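Local structure of putative short-chain oxidoreductase (Thermus thermophilus, 2YUT) at residues A15-L20 / L25-R30; Y125-V128 / Y134-A137; V160-P165 / R190-G195. The protein binds NADP(H) in a Rossmann fold and probably catalyses a nucleotide-dependent oxidation or reduction. All coordinates share one frame; numbering follows the deposited sequence.

Contact 1: A15-L20 / L25-R30; sequences AFARAL and LLLSGR. With NAP (NADP nicotinamide-adenine-dinucleotide phosphate), chain B.
In the beta-alpha-beta unit of strand 2-6, helix 11-19 and strand 24-28, Ala17 on the helix and Leu20 just past its end meet Leu25 and Leu27 on the second strand. Ala17 lets the two elements come close, its CB 3.8 Å from Leu27 CD2. Leu25 swings its CG anti to the backbone N (chi1 -160°), which carries CD2 to the last turn of the helix, 3.4 Å from the carbonyl O of Ala17. The other branch faces Leu20, whose CB is 4.4 Å from Leu25 CD1. No hydrogen bond links helix and strand, so the contact rests on van der Waals packing, of methyls on methyls and of one methyl on a carbonyl oxygen. Beyond the strand, Arg30 donates through its backbone N to NADP O2X (2.9 Å) and through NE to O3X (2.8 Å, 155° at the hydrogen), with a weak bond from NH2 to the same O3X. The chain bends at chi3 (-58°) and lays the guanidinium over the adenine, N7A standing 3.5 Å above its centre, while the 2'-phosphate sits at its edge in plane. This is the dinucleotide-binding Rossmann unit, with an arginine after the second strand gripping the phosphate that distinguishes NADP from NAD.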
loop_
_atom_site.group_PDB
_atom_site.type_symbol
_atom_site.label_atom_id
_atom_site.label_comp_id
_atom_site.label_asym_id
_atom_site.label_seq_id
_atom_site.Cartn_x
_atom_site.Cartn_y
_atom_site.Cartn_z
ATOM N N ALA A 15 5.512 24.443 8.422
ATOM C CA ALA A 15 4.692 25.490 7.814
ATOM C C ALA A 15 3.307 25.479 8.444
ATOM O O ALA A 15 2.744 26.531 8.731
ATOM C CB ALA A 15 4.581 25.279 6.316
ATOM N N PHE A 16 2.759 24.283 8.648
ATOM C CA PHE A 16 1.449 24.154 9.273
ATOM C C PHE A 16 1.504 24.660 10.711
ATOM O O PHE A 16 0.579 25.327 11.168
ATOM C CB PHE A 16 0.989 22.694 9.274
ATOM C CG PHE A 16 0.326 22.267 7.997
ATOM C CD1 PHE A 16 -0.957 22.705 7.687
ATOM C CD2 PHE A 16 0.985 21.432 7.099
ATOM C CE1 PHE A 16 -1.581 22.315 6.498
ATOM C CE2 PHE A 16 0.371 21.036 5.907
ATOM C CZ PHE A 16 -0.914 21.479 5.609
ATOM N N ALA A 17 2.587 24.340 11.417
ATOM C CA ALA A 17 2.741 24.762 12.808
ATOM C C ALA A 17 2.737 26.284 12.946
ATOM O O ALA A 17 2.051 26.830 13.811
ATOM C CB ALA A 17 4.024 24.187 13.397
ATOM N N ARG A 18 3.499 26.966 12.094
ATOM C CA ARG A 18 3.565 28.422 12.146
ATOM C C ARG A 18 2.254 29.050 11.688
ATOM O O ARG A 18 1.862 30.093 12.193
ATOM C CB ARG A 18 4.725 28.937 11.290
ATOM C CG ARG A 18 6.083 28.518 11.837
ATOM C CD ARG A 18 7.241 29.116 11.064
ATOM N NE ARG A 18 8.503 28.834 11.740
ATOM C CZ ARG A 18 9.264 27.769 11.506
ATOM N NH1 ARG A 18 8.904 26.872 10.596
ATOM N NH2 ARG A 18 10.378 27.590 12.203
ATOM N N ALA A 19 1.571 28.403 10.745
ATOM C CA ALA A 19 0.303 28.919 10.238
ATOM C C ALA A 19 -0.837 28.746 11.236
ATOM O O ALA A 19 -1.840 29.455 11.162
ATOM C CB ALA A 19 -0.061 28.222 8.924
ATOM N N LEU A 20 -0.678 27.820 12.177
ATOM C CA LEU A 20 -1.727 27.546 13.156
ATOM C C LEU A 20 -1.348 27.871 14.599
ATOM O O LEU A 20 -2.052 27.474 15.529
ATOM C CB LEU A 20 -2.126 26.065 13.053
ATOM C CG LEU A 20 -2.727 25.623 11.710
ATOM C CD1 LEU A 20 -2.630 24.109 11.543
ATOM C CD2 LEU A 20 -4.178 26.086 11.639
ATOM N N LEU A 25 -2.092 24.153 20.144
ATOM C CA LEU A 25 -1.258 23.312 19.298
ATOM C C LEU A 25 -0.347 22.275 19.958
ATOM O O LEU A 25 0.352 22.564 20.930
ATOM C CB LEU A 25 -0.420 24.246 18.416
ATOM C CG LEU A 25 0.231 23.792 17.114
ATOM C CD1 LEU A 25 -0.824 23.243 16.165
ATOM C CD2 LEU A 25 0.939 24.993 16.489
ATOM N N LEU A 26 -0.372 21.059 19.413
ATOM C CA LEU A 26 0.494 19.982 19.892
ATOM C C LEU A 26 1.331 19.566 18.690
ATOM O O LEU A 26 0.793 19.330 17.603
ATOM C CB LEU A 26 -0.317 18.786 20.406
ATOM C CG LEU A 26 -1.163 19.054 21.652
ATOM C CD1 LEU A 26 -2.509 19.626 21.237
ATOM C CD2 LEU A 26 -1.358 17.765 22.429
ATOM N N LEU A 27 2.644 19.494 18.879
ATOM C CA LEU A 27 3.554 19.134 17.797
ATOM C C LEU A 27 4.310 17.846 18.110
ATOM O O LEU A 27 4.786 17.658 19.230
ATOM C CB LEU A 27 4.556 20.273 17.561
ATOM C CG LEU A 27 3.988 21.691 17.352
ATOM C CD1 LEU A 27 5.128 22.679 17.135
ATOM C CD2 LEU A 27 3.045 21.713 16.155
ATOM N N SER A 28 4.410 16.962 17.122
ATOM C CA SER A 28 5.134 15.710 17.302
ATOM C C SER A 28 6.084 15.434 16.135
ATOM O O SER A 28 5.806 15.801 14.988
ATOM C CB SER A 28 4.157 14.545 17.461
ATOM O OG SER A 28 4.843 13.369 17.846
ATOM N N GLY A 29 7.207 14.794 16.450
ATOM C CA GLY A 29 8.217 14.460 15.457
ATOM C C GLY A 29 9.258 13.550 16.097
ATOM O O GLY A 29 9.148 13.240 17.283
ATOM N N ARG A 30 10.263 13.116 15.340
ATOM C CA ARG A 30 11.296 12.243 15.904
ATOM C C ARG A 30 12.490 13.027 16.448
ATOM O O ARG A 30 13.049 12.680 17.488
ATOM C CB ARG A 30 11.779 11.226 14.860
ATOM C CG ARG A 30 10.742 10.178 14.488
ATOM C CD ARG A 30 11.314 9.114 13.559
ATOM N NE ARG A 30 11.843 9.691 12.325
ATOM C CZ ARG A 30 12.341 8.980 11.315
ATOM N NH1 ARG A 30 12.377 7.654 11.383
ATOM N NH2 ARG A 30 12.810 9.596 10.237
HETATM P PA NAP B . 9.946 16.011 5.387
HETATM O O1A NAP B . 11.131 14.945 5.164
HETATM O O2A NAP B . 10.415 17.414 5.334
HETATM O O5B NAP B . 9.294 15.645 6.810
HETATM C C5B NAP B . 8.929 14.297 7.110
HETATM C C4B NAP B . 8.356 14.208 8.524
HETATM O O4B NAP B . 7.987 12.840 8.772
HETATM C C3B NAP B . 9.428 14.576 9.555
HETATM O O3B NAP B . 8.847 15.360 10.601
HETATM C C2B NAP B . 9.841 13.209 10.099
HETATM O O2B NAP B . 10.258 13.345 11.459
HETATM C C1B NAP B . 8.466 12.542 10.091
HETATM N N9A NAP B . 8.603 11.082 10.286
HETATM C C8A NAP B . 9.198 10.237 9.447
HETATM N N7A NAP B . 9.165 9.008 9.956
HETATM C C5A NAP B . 8.543 9.070 11.130
HETATM C C6A NAP B . 8.234 8.137 12.111
HETATM N N6A NAP B . 8.569 6.859 11.955
HETATM N N1A NAP B . 7.597 8.547 13.217
HETATM C C2A NAP B . 7.263 9.815 13.381
HETATM N N3A NAP B . 7.542 10.730 12.470
HETATM C C4A NAP B . 8.180 10.392 11.341
HETATM O O3 NAP B . 8.840 15.650 4.272
HETATM P PN NAP B . 7.683 16.675 3.821
HETATM O O1N NAP B . 8.030 17.249 2.500
HETATM O O2N NAP B . 7.362 17.600 4.931
HETATM O O5D NAP B . 6.421 15.703 3.580
HETATM C C5D NAP B . 5.318 15.695 4.491
HETATM C C4D NAP B . 4.182 14.806 3.976
HETATM O O4D NAP B . 3.799 15.320 2.685
HETATM C C3D NAP B . 4.674 13.377 3.736
HETATM O O3D NAP B . 3.594 12.442 3.807
HETATM C C2D NAP B . 5.185 13.477 2.301
HETATM O O2D NAP B . 5.226 12.193 1.671
HETATM C C1D NAP B . 4.032 14.287 1.712
HETATM N N1N NAP B . 4.331 14.831 0.368
HETATM C C2N NAP B . 5.484 15.599 0.161
HETATM C C3N NAP B . 5.761 16.103 -1.104
HETATM C C7N NAP B . 7.016 16.949 -1.332
HETATM O O7N NAP B . 7.378 17.252 -2.467
HETATM N N7N NAP B . 7.661 17.303 -0.224
HETATM C C4N NAP B . 4.896 15.844 -2.162
HETATM C C5N NAP B . 3.750 15.083 -1.961
HETATM C C6N NAP B . 3.462 14.574 -0.700
HETATM P P2B NAP B . 11.798 13.605 11.858
HETATM O O1X NAP B . 12.417 14.617 10.769
HETATM O O2X NAP B . 11.734 14.410 13.252
HETATM O O3X NAP B . 12.573 12.349 11.964
#

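Contact 2: Y125-V128 / Y134-A137; sequences YVQV and YAAA. With NAP (NADP nicotinamide-adenine-dinucleotide phosphate), chain B.
Where helix 123-126 gives way to helix 132-153, beside the nicotinamide half of NADP, Val126 packs one branch on Tyr134 and the other on Ala135. CG1 comes to the edge of the Tyr134 ring, near its plane, at 3.8 Å from CE2. CG2 lies 4.0 Å from Ala135 CB, a methyl that also sits 3.6 Å from the carbonyl O of Val126 and touches Gln127 CG. That is the close part. The outer side is looser and wetter: Gln127, at the centre of an inverse gamma turn, stretches its chain beyond CG until NE2 gives a hydrogen to a water (3.0 Å), which donates to the carbonyl O of Ala135. Glu146 of the second subunit packs on Gln127. The ring of Tyr134 runs on past Val126 toward the cofactor, CG anti to the backbone N (chi1 -175°), and its OH shares a hydrogen bond of 2.9 Å with the ribose hydroxyl O2D. A phenylalanine here would keep the ring against Val126 but would probably leave O2D without this partner. Tyr134 and Lys138 fit the YxxxK pattern of short-chain dehydrogenases, consistent with a phenolic hydroxyl placed for proton transfer beside the nicotinamide, its OH 3.8 Å from C6N.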
loop_
_atom_site.group_PDB
_atom_site.type_symbol
_atom_site.label_atom_id
_atom_site.label_comp_id
_atom_site.label_asym_id
_atom_site.label_seq_id
_atom_site.Cartn_x
_atom_site.Cartn_y
_atom_site.Cartn_z
ATOM N N TYR A 125 2.479 10.917 -11.205
ATOM C CA TYR A 125 3.750 11.501 -10.800
ATOM C C TYR A 125 4.685 10.591 -10.010
ATOM O O TYR A 125 5.903 10.688 -10.147
ATOM C CB TYR A 125 3.500 12.787 -10.001
ATOM C CG TYR A 125 3.188 13.981 -10.872
ATOM C CD1 TYR A 125 2.167 13.928 -11.820
ATOM C CD2 TYR A 125 3.937 15.153 -10.773
ATOM C CE1 TYR A 125 1.903 15.011 -12.654
ATOM C CE2 TYR A 125 3.680 16.243 -11.602
ATOM C CZ TYR A 125 2.664 16.164 -12.541
ATOM O OH TYR A 125 2.417 17.228 -13.377
ATOM N N VAL A 126 4.128 9.715 -9.182
ATOM C CA VAL A 126 4.967 8.834 -8.374
ATOM C C VAL A 126 5.098 7.413 -8.915
ATOM O O VAL A 126 6.090 6.730 -8.653
ATOM C CB VAL A 126 4.456 8.779 -6.915
ATOM C CG1 VAL A 126 4.496 10.178 -6.299
ATOM C CG2 VAL A 126 3.040 8.225 -6.873
ATOM N N GLN A 127 4.103 6.962 -9.669
ATOM C CA GLN A 127 4.144 5.615 -10.227
ATOM C C GLN A 127 5.042 5.567 -11.455
ATOM O O GLN A 127 4.578 5.375 -12.580
ATOM C CB GLN A 127 2.728 5.150 -10.559
ATOM C CG GLN A 127 1.968 4.707 -9.314
ATOM C CD GLN A 127 0.474 4.623 -9.533
ATOM O OE1 GLN A 127 0.009 4.466 -10.660
ATOM N NE2 GLN A 127 -0.289 4.713 -8.446
ATOM N N VAL A 128 6.339 5.733 -11.209
ATOM C CA VAL A 128 7.353 5.746 -12.254
ATOM C C VAL A 128 8.605 5.016 -11.771
ATOM O O VAL A 128 8.792 4.814 -10.570
ATOM C CB VAL A 128 7.744 7.200 -12.626
ATOM C CG1 VAL A 128 6.498 8.015 -12.933
ATOM C CG2 VAL A 128 8.522 7.842 -11.483
ATOM N N TYR A 134 7.899 4.094 -2.793
ATOM C CA TYR A 134 7.180 5.303 -2.387
ATOM C C TYR A 134 5.757 5.280 -2.934
ATOM O O TYR A 134 4.796 5.567 -2.215
ATOM C CB TYR A 134 7.894 6.557 -2.917
ATOM C CG TYR A 134 7.280 7.867 -2.448
ATOM C CD1 TYR A 134 7.663 8.444 -1.236
ATOM C CD2 TYR A 134 6.319 8.527 -3.215
ATOM C CE1 TYR A 134 7.106 9.647 -0.798
ATOM C CE2 TYR A 134 5.752 9.739 -2.783
ATOM C CZ TYR A 134 6.155 10.289 -1.574
ATOM O OH TYR A 134 5.621 11.480 -1.138
ATOM N N ALA A 135 5.628 4.948 -4.216
ATOM C CA ALA A 135 4.321 4.889 -4.864
ATOM C C ALA A 135 3.404 3.905 -4.145
ATOM O O ALA A 135 2.232 4.193 -3.913
ATOM C CB ALA A 135 4.481 4.480 -6.327
ATOM N N ALA A 136 3.949 2.742 -3.799
ATOM C CA ALA A 136 3.187 1.709 -3.110
ATOM C C ALA A 136 2.675 2.215 -1.764
ATOM O O ALA A 136 1.508 2.022 -1.419
ATOM C CB ALA A 136 4.057 0.470 -2.898
ATOM N N ALA A 137 3.558 2.851 -0.999
ATOM C CA ALA A 137 3.184 3.371 0.310
ATOM C C ALA A 137 2.031 4.365 0.206
ATOM O O ALA A 137 1.105 4.329 1.015
ATOM C CB ALA A 137 4.389 4.022 0.977
HETATM P PA NAP B . 9.946 16.011 5.387
HETATM O O1A NAP B . 11.131 14.945 5.164
HETATM O O2A NAP B . 10.415 17.414 5.334
HETATM O O5B NAP B . 9.294 15.645 6.810
HETATM C C5B NAP B . 8.929 14.297 7.110
HETATM C C4B NAP B . 8.356 14.208 8.524
HETATM O O4B NAP B . 7.987 12.840 8.772
HETATM C C3B NAP B . 9.428 14.576 9.555
HETATM O O3B NAP B . 8.847 15.360 10.601
HETATM C C2B NAP B . 9.841 13.209 10.099
HETATM O O2B NAP B . 10.258 13.345 11.459
HETATM C C1B NAP B . 8.466 12.542 10.091
HETATM N N9A NAP B . 8.603 11.082 10.286
HETATM C C8A NAP B . 9.198 10.237 9.447
HETATM N N7A NAP B . 9.165 9.008 9.956
HETATM C C5A NAP B . 8.543 9.070 11.130
HETATM C C6A NAP B . 8.234 8.137 12.111
HETATM N N6A NAP B . 8.569 6.859 11.955
HETATM N N1A NAP B . 7.597 8.547 13.217
HETATM C C2A NAP B . 7.263 9.815 13.381
HETATM N N3A NAP B . 7.542 10.730 12.470
HETATM C C4A NAP B . 8.180 10.392 11.341
HETATM O O3 NAP B . 8.840 15.650 4.272
HETATM P PN NAP B . 7.683 16.675 3.821
HETATM O O1N NAP B . 8.030 17.249 2.500
HETATM O O2N NAP B . 7.362 17.600 4.931
HETATM O O5D NAP B . 6.421 15.703 3.580
HETATM C C5D NAP B . 5.318 15.695 4.491
HETATM C C4D NAP B . 4.182 14.806 3.976
HETATM O O4D NAP B . 3.799 15.320 2.685
HETATM C C3D NAP B . 4.674 13.377 3.736
HETATM O O3D NAP B . 3.594 12.442 3.807
HETATM C C2D NAP B . 5.185 13.477 2.301
HETATM O O2D NAP B . 5.226 12.193 1.671
HETATM C C1D NAP B . 4.032 14.287 1.712
HETATM N N1N NAP B . 4.331 14.831 0.368
HETATM C C2N NAP B . 5.484 15.599 0.161
HETATM C C3N NAP B . 5.761 16.103 -1.104
HETATM C C7N NAP B . 7.016 16.949 -1.332
HETATM O O7N NAP B . 7.378 17.252 -2.467
HETATM N N7N NAP B . 7.661 17.303 -0.224
HETATM C C4N NAP B . 4.896 15.844 -2.162
HETATM C C5N NAP B . 3.750 15.083 -1.961
HETATM C C6N NAP B . 3.462 14.574 -0.700
HETATM P P2B NAP B . 11.798 13.605 11.858
HETATM O O1X NAP B . 12.417 14.617 10.769
HETATM O O2X NAP B . 11.734 14.410 13.252
HETATM O O3X NAP B . 12.573 12.349 11.964
HETATM O O HOH W 1 0.577 5.763 -5.790
#

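Contact 3: V160-P165 / R190-G195; sequences VLVRLP and RKVLEG
Val192, on helix 185-196, sets both of its methyls against strand 158-162 and the loop that follows it. Its torsion (chi1 173°) puts CG1 anti to the backbone N and CG2 beside that N, and Val162 has nearly the same rotamer (chi1 178°), with the two side chains crossing at a slant. The branches meet in exchanged pairs: CG1 of Val162 lies 3.9 Å from CG2 of Val192, and CG2 of Val162 lies 4.1 Å from CG1 of Val192. Although the CB of Leu164 starts off to one side, its CG stands anti to the carbonyl carbon and chi2 is extended, which brings CD2 to 3.9 Å from Val192 CG2, the leucine lying roughly at right angles to the valine. No hydrogen bond crosses the contact. On the outer face of the helix, one turn apart, Arg190 NH1 and Glu194 OE1 form a salt bridge, long at 3.4 Å and weak as a hydrogen bond, with the carboxylate lying at the guanidinium edge. Phe16 of helix 11-19 also packs on Val192, and Leu164 reaches Leu12 and the bound NADP. A helix layered thus on a parallel sheet belongs to the alpha/beta sandwich of the Rossmann fold.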
loop_
_atom_site.group_PDB
_atom_site.type_symbol
_atom_site.label_atom_id
_atom_site.label_comp_id
_atom_site.label_asym_id
_atom_site.label_seq_id
_atom_site.Cartn_x
_atom_site.Cartn_y
_atom_site.Cartn_z
ATOM N N VAL A 160 -9.632 13.878 5.229
ATOM C CA VAL A 160 -9.309 14.648 4.037
ATOM C C VAL A 160 -8.005 14.128 3.435
ATOM O O VAL A 160 -6.982 14.055 4.117
ATOM C CB VAL A 160 -9.137 16.147 4.378
ATOM C CG1 VAL A 160 -8.829 16.941 3.122
ATOM C CG2 VAL A 160 -10.398 16.671 5.054
ATOM N N LEU A 161 -8.051 13.752 2.161
ATOM C CA LEU A 161 -6.866 13.259 1.476
ATOM C C LEU A 161 -6.301 14.380 0.608
ATOM O O LEU A 161 -6.981 14.902 -0.273
ATOM C CB LEU A 161 -7.215 12.041 0.611
ATOM C CG LEU A 161 -6.081 11.268 -0.079
ATOM C CD1 LEU A 161 -5.566 12.032 -1.277
ATOM C CD2 LEU A 161 -4.963 11.014 0.915
ATOM N N VAL A 162 -5.053 14.751 0.864
ATOM C CA VAL A 162 -4.418 15.818 0.104
ATOM C C VAL A 162 -3.380 15.311 -0.895
ATOM O O VAL A 162 -2.531 14.481 -0.563
ATOM C CB VAL A 162 -3.708 16.830 1.041
ATOM C CG1 VAL A 162 -3.019 17.907 0.209
ATOM C CG2 VAL A 162 -4.710 17.445 2.017
ATOM N N ARG A 163 -3.460 15.813 -2.123
ATOM C CA ARG A 163 -2.499 15.467 -3.157
ATOM C C ARG A 163 -1.756 16.749 -3.509
ATOM O O ARG A 163 -2.316 17.671 -4.099
ATOM C CB ARG A 163 -3.196 14.888 -4.390
ATOM C CG ARG A 163 -3.557 13.416 -4.240
ATOM C CD ARG A 163 -4.266 12.885 -5.480
ATOM N NE ARG A 163 -4.527 11.452 -5.393
ATOM C CZ ARG A 163 -5.194 10.759 -6.310
ATOM N NH1 ARG A 163 -5.671 11.371 -7.387
ATOM N NH2 ARG A 163 -5.373 9.452 -6.160
ATOM N N LEU A 164 -0.490 16.801 -3.120
ATOM C CA LEU A 164 0.336 17.969 -3.363
ATOM C C LEU A 164 1.323 17.745 -4.487
ATOM O O LEU A 164 1.764 16.624 -4.725
ATOM C CB LEU A 164 1.143 18.322 -2.106
ATOM C CG LEU A 164 0.431 18.791 -0.834
ATOM C CD1 LEU A 164 1.417 18.802 0.322
ATOM C CD2 LEU A 164 -0.154 20.168 -1.049
ATOM N N PRO A 165 1.665 18.817 -5.215
ATOM C CA PRO A 165 2.636 18.689 -6.303
ATOM C C PRO A 165 3.973 18.709 -5.554
ATOM O O PRO A 165 3.981 18.686 -4.321
ATOM C CB PRO A 165 2.401 19.956 -7.115
ATOM C CG PRO A 165 2.040 20.955 -6.047
ATOM C CD PRO A 165 1.085 20.171 -5.174
ATOM N N ARG A 190 -0.678 26.822 3.045
ATOM C CA ARG A 190 -1.706 27.854 2.890
ATOM C C ARG A 190 -2.842 27.333 2.011
ATOM O O ARG A 190 -4.016 27.486 2.342
ATOM C CB ARG A 190 -1.114 29.123 2.263
ATOM C CG ARG A 190 -2.153 30.234 2.038
ATOM C CD ARG A 190 -1.562 31.455 1.329
ATOM N NE ARG A 190 -1.268 31.212 -0.087
ATOM C CZ ARG A 190 -2.188 31.052 -1.039
ATOM N NH1 ARG A 190 -3.483 31.105 -0.746
ATOM N NH2 ARG A 190 -1.812 30.849 -2.295
ATOM N N LYS A 191 -2.487 26.711 0.893
ATOM C CA LYS A 191 -3.489 26.170 -0.014
ATOM C C LYS A 191 -4.294 25.056 0.643
ATOM O O LYS A 191 -5.507 24.968 0.454
ATOM C CB LYS A 191 -2.829 25.661 -1.298
ATOM C CG LYS A 191 -2.330 26.784 -2.204
ATOM C CD LYS A 191 -1.920 26.260 -3.569
ATOM C CE LYS A 191 -1.581 27.399 -4.515
ATOM N NZ LYS A 191 -1.230 26.895 -5.870
ATOM N N VAL A 192 -3.633 24.205 1.423
ATOM C CA VAL A 192 -4.355 23.130 2.088
ATOM C C VAL A 192 -5.344 23.742 3.071
ATOM O O VAL A 192 -6.533 23.441 3.034
ATOM C CB VAL A 192 -3.399 22.178 2.838
ATOM C CG1 VAL A 192 -4.202 21.182 3.661
ATOM C CG2 VAL A 192 -2.523 21.441 1.841
ATOM N N LEU A 193 -4.849 24.616 3.940
ATOM C CA LEU A 193 -5.702 25.272 4.920
ATOM C C LEU A 193 -6.846 26.009 4.225
ATOM O O LEU A 193 -7.955 26.082 4.752
ATOM C CB LEU A 193 -4.878 26.246 5.767
ATOM C CG LEU A 193 -3.889 25.583 6.729
ATOM C CD1 LEU A 193 -3.103 26.636 7.494
ATOM C CD2 LEU A 193 -4.651 24.694 7.693
ATOM N N GLU A 194 -6.577 26.547 3.040
ATOM C CA GLU A 194 -7.596 27.256 2.275
ATOM C C GLU A 194 -8.612 26.240 1.746
ATOM O O GLU A 194 -9.811 26.488 1.760
ATOM C CB GLU A 194 -6.946 28.020 1.115
ATOM C CG GLU A 194 -7.841 29.061 0.465
ATOM C CD GLU A 194 -7.058 30.042 -0.391
ATOM O OE1 GLU A 194 -6.432 29.609 -1.383
ATOM O OE2 GLU A 194 -7.065 31.249 -0.064
ATOM N N GLY A 195 -8.130 25.092 1.283
ATOM C CA GLY A 195 -9.039 24.066 0.794
ATOM C C GLY A 195 -10.000 23.643 1.898
ATOM O O GLY A 195 -11.140 23.260 1.627
#

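How the contacts relate
Contacts 1 and 3 are buried helix-on-sheet interfaces of the same parallel sheet and share a boundary: helices 11-19 and 185-196 lie side by side, Ala19 CB 3.7 Å from Leu193 CD1. Both are held by aliphatic groups, with polar chemistry at the margins, in the phosphate grip of contact 1 and the helix-surface ion pair of contact 3. Contact 2 is partly buried, about 26 Å from contact 1 between centres and on the opposite side of the chain's centre. It joins helix to helix and adds a bridging water and a neighbouring subunit. The cofactor spans them: contact 1 holds the adenine end, contact 2 the nicotinamide ribose, and contact 3 reaches it through its loop.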